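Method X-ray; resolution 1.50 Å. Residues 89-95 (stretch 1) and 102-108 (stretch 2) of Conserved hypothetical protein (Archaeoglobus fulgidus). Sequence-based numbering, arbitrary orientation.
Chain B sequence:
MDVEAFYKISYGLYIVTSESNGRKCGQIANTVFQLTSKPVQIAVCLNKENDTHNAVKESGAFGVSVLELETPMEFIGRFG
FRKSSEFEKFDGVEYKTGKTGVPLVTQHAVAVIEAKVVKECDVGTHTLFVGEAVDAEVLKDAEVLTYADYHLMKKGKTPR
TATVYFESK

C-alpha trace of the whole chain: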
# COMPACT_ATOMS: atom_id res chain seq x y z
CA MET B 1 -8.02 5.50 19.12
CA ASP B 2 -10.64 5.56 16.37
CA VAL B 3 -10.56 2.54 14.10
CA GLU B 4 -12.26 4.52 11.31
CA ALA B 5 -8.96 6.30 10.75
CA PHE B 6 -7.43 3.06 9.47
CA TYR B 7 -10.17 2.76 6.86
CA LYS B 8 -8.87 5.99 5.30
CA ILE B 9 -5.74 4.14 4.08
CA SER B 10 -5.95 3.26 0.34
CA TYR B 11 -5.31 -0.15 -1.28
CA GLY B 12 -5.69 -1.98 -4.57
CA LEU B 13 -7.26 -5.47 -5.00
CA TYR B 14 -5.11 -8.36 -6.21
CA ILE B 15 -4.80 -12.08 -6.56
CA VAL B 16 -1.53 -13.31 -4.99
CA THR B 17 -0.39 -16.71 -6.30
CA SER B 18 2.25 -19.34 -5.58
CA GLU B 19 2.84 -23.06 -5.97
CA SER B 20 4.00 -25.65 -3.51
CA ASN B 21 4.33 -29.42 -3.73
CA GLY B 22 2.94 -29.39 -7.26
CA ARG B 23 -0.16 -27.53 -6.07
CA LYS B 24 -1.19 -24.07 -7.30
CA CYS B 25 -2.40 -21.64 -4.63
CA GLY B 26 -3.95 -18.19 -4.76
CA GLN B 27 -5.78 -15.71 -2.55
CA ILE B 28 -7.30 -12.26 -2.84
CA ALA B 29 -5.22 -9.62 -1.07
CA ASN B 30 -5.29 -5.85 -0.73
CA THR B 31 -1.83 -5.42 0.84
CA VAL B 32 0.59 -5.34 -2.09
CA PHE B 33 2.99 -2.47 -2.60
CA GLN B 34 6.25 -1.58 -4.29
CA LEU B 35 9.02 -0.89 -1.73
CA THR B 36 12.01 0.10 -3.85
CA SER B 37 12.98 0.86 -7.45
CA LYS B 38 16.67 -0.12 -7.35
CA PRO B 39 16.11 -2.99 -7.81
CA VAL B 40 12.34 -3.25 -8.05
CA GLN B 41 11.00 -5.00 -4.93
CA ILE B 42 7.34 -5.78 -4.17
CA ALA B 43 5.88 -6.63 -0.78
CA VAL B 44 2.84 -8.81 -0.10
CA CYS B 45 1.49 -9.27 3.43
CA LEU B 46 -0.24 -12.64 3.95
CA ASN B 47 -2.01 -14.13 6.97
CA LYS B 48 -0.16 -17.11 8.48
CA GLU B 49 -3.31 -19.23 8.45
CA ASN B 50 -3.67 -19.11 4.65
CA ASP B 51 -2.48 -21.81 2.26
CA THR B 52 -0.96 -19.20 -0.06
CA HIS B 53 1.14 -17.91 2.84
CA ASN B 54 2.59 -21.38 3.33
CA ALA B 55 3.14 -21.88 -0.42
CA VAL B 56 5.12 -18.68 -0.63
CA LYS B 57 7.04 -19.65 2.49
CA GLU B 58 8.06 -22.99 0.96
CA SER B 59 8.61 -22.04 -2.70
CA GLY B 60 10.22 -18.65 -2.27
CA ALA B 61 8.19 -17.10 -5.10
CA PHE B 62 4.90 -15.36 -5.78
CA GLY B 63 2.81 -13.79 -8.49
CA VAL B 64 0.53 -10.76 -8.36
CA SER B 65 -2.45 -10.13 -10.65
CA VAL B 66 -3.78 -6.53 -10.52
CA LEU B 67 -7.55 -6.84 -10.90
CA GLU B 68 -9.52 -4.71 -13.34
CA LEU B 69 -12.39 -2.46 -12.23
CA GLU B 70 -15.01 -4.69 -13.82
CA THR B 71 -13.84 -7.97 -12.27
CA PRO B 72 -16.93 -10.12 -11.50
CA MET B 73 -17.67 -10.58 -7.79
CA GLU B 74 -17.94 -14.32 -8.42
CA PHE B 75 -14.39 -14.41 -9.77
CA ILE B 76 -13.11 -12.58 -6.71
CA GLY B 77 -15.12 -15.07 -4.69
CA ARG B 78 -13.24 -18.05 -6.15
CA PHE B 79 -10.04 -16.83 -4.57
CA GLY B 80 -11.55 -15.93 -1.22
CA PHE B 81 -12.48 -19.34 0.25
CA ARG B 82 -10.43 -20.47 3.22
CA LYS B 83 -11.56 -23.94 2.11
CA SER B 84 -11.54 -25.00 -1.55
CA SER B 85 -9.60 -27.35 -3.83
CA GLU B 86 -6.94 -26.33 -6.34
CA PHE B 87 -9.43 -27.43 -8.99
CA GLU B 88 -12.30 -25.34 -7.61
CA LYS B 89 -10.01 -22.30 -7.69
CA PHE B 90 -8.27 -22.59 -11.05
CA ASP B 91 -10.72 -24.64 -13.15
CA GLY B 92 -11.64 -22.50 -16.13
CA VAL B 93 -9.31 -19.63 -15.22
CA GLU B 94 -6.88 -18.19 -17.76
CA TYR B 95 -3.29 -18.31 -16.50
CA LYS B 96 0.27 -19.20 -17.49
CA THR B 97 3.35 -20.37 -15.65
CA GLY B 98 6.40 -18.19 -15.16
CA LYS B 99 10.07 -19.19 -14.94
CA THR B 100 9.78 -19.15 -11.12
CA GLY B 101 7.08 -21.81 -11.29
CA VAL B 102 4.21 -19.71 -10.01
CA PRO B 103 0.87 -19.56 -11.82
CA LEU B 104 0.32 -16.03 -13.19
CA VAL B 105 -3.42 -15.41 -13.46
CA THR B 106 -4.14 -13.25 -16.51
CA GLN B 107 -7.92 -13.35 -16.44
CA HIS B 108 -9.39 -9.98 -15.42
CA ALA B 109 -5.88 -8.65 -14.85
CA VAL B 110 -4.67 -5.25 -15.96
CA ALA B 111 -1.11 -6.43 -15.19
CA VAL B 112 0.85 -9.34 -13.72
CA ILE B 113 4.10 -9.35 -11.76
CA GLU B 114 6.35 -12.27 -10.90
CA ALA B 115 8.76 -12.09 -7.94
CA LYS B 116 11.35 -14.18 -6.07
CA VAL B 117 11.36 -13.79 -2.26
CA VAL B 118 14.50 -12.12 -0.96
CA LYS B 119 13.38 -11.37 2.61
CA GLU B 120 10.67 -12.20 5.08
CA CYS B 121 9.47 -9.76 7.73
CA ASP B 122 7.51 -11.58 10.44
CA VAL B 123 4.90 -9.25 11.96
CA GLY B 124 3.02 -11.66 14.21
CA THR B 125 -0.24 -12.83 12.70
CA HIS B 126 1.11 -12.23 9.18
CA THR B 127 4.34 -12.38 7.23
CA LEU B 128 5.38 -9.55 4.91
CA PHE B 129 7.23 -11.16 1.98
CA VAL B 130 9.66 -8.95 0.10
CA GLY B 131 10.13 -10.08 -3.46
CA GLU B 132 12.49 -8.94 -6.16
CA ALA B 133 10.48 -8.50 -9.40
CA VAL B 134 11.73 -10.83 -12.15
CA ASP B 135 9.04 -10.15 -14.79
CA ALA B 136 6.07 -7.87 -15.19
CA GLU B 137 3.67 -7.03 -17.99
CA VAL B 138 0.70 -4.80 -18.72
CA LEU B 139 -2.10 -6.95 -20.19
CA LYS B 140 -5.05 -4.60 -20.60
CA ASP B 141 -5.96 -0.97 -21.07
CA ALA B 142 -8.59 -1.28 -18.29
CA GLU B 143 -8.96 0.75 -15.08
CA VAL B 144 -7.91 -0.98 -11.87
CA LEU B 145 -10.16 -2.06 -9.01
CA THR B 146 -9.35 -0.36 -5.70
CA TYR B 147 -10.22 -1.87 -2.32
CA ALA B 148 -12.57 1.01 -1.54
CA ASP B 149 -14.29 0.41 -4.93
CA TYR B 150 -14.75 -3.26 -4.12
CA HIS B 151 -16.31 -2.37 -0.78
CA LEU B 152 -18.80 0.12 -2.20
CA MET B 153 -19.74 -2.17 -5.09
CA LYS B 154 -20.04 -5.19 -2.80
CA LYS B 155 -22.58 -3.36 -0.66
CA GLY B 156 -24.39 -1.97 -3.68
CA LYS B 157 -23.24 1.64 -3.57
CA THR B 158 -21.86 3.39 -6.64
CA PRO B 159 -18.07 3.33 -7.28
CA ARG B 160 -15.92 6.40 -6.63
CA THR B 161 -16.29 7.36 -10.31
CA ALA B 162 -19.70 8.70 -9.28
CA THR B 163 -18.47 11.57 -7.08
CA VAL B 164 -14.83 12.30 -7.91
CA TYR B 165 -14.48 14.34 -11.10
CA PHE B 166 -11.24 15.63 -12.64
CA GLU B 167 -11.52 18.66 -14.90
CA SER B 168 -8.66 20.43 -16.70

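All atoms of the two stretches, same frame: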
# COMPACT_ATOMS: atom_id res chain seq x y z
N LYS B 89 -10.59 -23.62 -7.48
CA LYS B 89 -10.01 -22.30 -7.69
C LYS B 89 -9.54 -21.98 -9.10
O LYS B 89 -9.88 -20.92 -9.63
CB LYS B 89 -8.84 -22.06 -6.72
CG LYS B 89 -9.26 -21.56 -5.35
CD LYS B 89 -8.05 -21.22 -4.51
CE LYS B 89 -8.46 -20.64 -3.17
NZ LYS B 89 -7.28 -20.43 -2.29
N PHE B 90 -8.78 -22.87 -9.71
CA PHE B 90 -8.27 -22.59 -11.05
C PHE B 90 -9.02 -23.16 -12.25
O PHE B 90 -8.73 -22.78 -13.38
CB PHE B 90 -6.79 -22.99 -11.13
CG PHE B 90 -5.90 -22.24 -10.18
CD1 PHE B 90 -5.78 -22.64 -8.85
CD2 PHE B 90 -5.19 -21.12 -10.60
CE1 PHE B 90 -4.97 -21.94 -7.96
CE2 PHE B 90 -4.37 -20.40 -9.72
CZ PHE B 90 -4.27 -20.82 -8.39
N ASP B 91 -9.98 -24.06 -12.03
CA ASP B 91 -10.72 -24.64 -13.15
C ASP B 91 -11.41 -23.58 -13.99
O ASP B 91 -12.27 -22.84 -13.51
CB ASP B 91 -11.75 -25.67 -12.65
CG ASP B 91 -12.59 -26.27 -13.78
OD1 ASP B 91 -12.02 -26.67 -14.82
OD2 ASP B 91 -13.83 -26.36 -13.63
N GLY B 92 -11.02 -23.48 -15.25
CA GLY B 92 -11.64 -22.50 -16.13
C GLY B 92 -11.04 -21.10 -16.05
O GLY B 92 -11.58 -20.17 -16.65
N VAL B 93 -9.94 -20.95 -15.33
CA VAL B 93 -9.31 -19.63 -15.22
C VAL B 93 -8.12 -19.53 -16.17
O VAL B 93 -7.34 -20.47 -16.30
CB VAL B 93 -8.81 -19.38 -13.78
CG1 VAL B 93 -8.06 -18.04 -13.72
CG2 VAL B 93 -10.00 -19.36 -12.82
N GLU B 94 -7.99 -18.39 -16.85
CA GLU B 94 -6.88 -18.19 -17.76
C GLU B 94 -5.63 -17.81 -16.99
O GLU B 94 -5.63 -16.83 -16.25
CB GLU B 94 -7.20 -17.09 -18.76
CG GLU B 94 -5.96 -16.60 -19.52
CD GLU B 94 -6.23 -15.44 -20.46
OE1 GLU B 94 -6.55 -15.70 -21.65
OE2 GLU B 94 -6.14 -14.26 -20.02
N TYR B 95 -4.56 -18.58 -17.18
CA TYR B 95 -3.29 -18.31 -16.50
C TYR B 95 -2.14 -18.95 -17.28
O TYR B 95 -2.37 -19.71 -18.23
CB TYR B 95 -3.31 -18.87 -15.07
CG TYR B 95 -3.15 -20.38 -14.96
CD1 TYR B 95 -1.89 -20.96 -14.83
CD2 TYR B 95 -4.26 -21.23 -15.00
CE1 TYR B 95 -1.73 -22.34 -14.75
CE2 TYR B 95 -4.12 -22.63 -14.92
CZ TYR B 95 -2.85 -23.17 -14.80
OH TYR B 95 -2.66 -24.54 -14.74
N VAL B 102 5.53 -20.11 -10.50
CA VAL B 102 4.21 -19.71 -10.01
C VAL B 102 3.19 -19.51 -11.12
O VAL B 102 3.53 -19.16 -12.24
CB VAL B 102 4.28 -18.41 -9.18
CG1 VAL B 102 5.36 -18.53 -8.11
CG2 VAL B 102 4.55 -17.23 -10.07
N PRO B 103 1.90 -19.76 -10.81
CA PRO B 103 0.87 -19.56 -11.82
C PRO B 103 0.54 -18.07 -11.87
O PRO B 103 0.21 -17.48 -10.84
CB PRO B 103 -0.30 -20.40 -11.29
CG PRO B 103 -0.15 -20.29 -9.83
CD PRO B 103 1.35 -20.39 -9.60
N LEU B 104 0.64 -17.45 -13.04
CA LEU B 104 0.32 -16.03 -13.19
C LEU B 104 -1.07 -15.94 -13.79
O LEU B 104 -1.26 -16.26 -14.98
CB LEU B 104 1.34 -15.34 -14.10
CG LEU B 104 2.77 -15.48 -13.58
CD1 LEU B 104 3.78 -15.24 -14.70
CD2 LEU B 104 2.95 -14.48 -12.41
N VAL B 105 -2.05 -15.52 -12.98
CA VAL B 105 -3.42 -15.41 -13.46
C VAL B 105 -3.60 -14.16 -14.32
O VAL B 105 -3.41 -13.03 -13.85
CB VAL B 105 -4.43 -15.37 -12.29
CG1 VAL B 105 -5.84 -15.16 -12.81
CG2 VAL B 105 -4.36 -16.66 -11.50
N THR B 106 -3.97 -14.36 -15.58
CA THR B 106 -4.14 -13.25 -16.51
C THR B 106 -5.57 -12.82 -16.69
O THR B 106 -5.84 -11.70 -17.15
CB THR B 106 -3.54 -13.59 -17.89
OG1 THR B 106 -4.08 -14.84 -18.33
CG2 THR B 106 -2.02 -13.72 -17.80
N GLN B 107 -6.50 -13.69 -16.30
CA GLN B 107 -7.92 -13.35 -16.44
C GLN B 107 -8.29 -12.18 -15.53
O GLN B 107 -8.00 -12.20 -14.34
CB GLN B 107 -8.79 -14.55 -16.09
CG GLN B 107 -10.19 -14.45 -16.71
CD GLN B 107 -10.99 -15.72 -16.50
OE1 GLN B 107 -10.43 -16.81 -16.38
NE2 GLN B 107 -12.32 -15.58 -16.45
N HIS B 108 -8.95 -11.19 -16.12
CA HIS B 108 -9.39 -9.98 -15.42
C HIS B 108 -8.24 -9.16 -14.83
O HIS B 108 -8.46 -8.34 -13.94
CB HIS B 108 -10.38 -10.33 -14.31
CG HIS B 108 -11.62 -10.98 -14.82
ND1 HIS B 108 -12.47 -10.36 -15.71
CD2 HIS B 108 -12.13 -12.22 -14.62
CE1 HIS B 108 -13.44 -11.19 -16.05
NE2 HIS B 108 -13.25 -12.33 -15.40

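A single glutamate can organise the end of a strand pairing, and here Glu94 does so almost alone: every hydrogen bond between the two stretches uses one of its atoms. Its carbonyl accepts two successive backbone amides, Thr106 N to Glu94 O at 3.1 Å and Gln107 N to Glu94 O at 3.3 Å. This sharing is possible because Thr106, at phi/psi of -99/-18, departs from the extended conformation of the residues before it and brings the next amide round to the same oxygen.

The amide of Glu94 is satisfied differently. A regular ladder would offer it a backbone carbonyl; instead the side chain of Gln107, extended through chi1 and chi2 (both t), supplies its amide oxygen, with Glu94 N to Gln107 OE1 at 2.9 Å and an angle of 159° at the hydrogen. The backbone N and O of Glu94 thus both bond to Gln107, one through its side chain and one through its backbone. The Glu94 carboxylate adds a fourth bond, accepting from the Thr106 hydroxyl (Thr106 OG1 to Glu94 OE2, 2.7 Å), although the position of that hydroxyl is less certain than the rest.

Beyond this cluster the backbones run antiparallel, and Tyr95 faces Val105 as a non-hydrogen-bonded bridge pair with the two CA atoms 4.2 Å apart. Their side chains lie on the same face of the sheet, Tyr95 CB 4.3 Å from Val105 CG2. The tyrosine, with chi1 in the p well, also sets its ring against Pro103, Tyr95 CD1 approaching Pro103 CB at 3.9 Å.

Stretch 1 leaves a helix and reaches this pairing through a tight turn. Asp91 is the first residue to leave helical angles, and a type II turn from Phe90 to Val93, closed by Val93 N to Phe90 O at 2.9 Å, redirects the chain. Gly92 is the third residue of the turn, where a type II turn favours glycine because phi is positive; at its phi/psi of 84/7 a CB would be jammed against the carbonyl oxygen of Asp91.

The turn leaves two buried apolar side chains available to stretch 2. Val93 CG1 meets Val105 CG1 at 3.7 Å, while the end of the Phe90 ring comes nearer than its sideways CB suggests, placing Phe90 CE2 4.1 Å from Val105 CG2 and 4.2 Å from Pro103 CG. Val105 is therefore the shared apolar partner of Phe90, Val93 and Tyr95. The general lesson is a division between polar bonds centred on one residue and nonpolar packing shared by Val105 and Pro103.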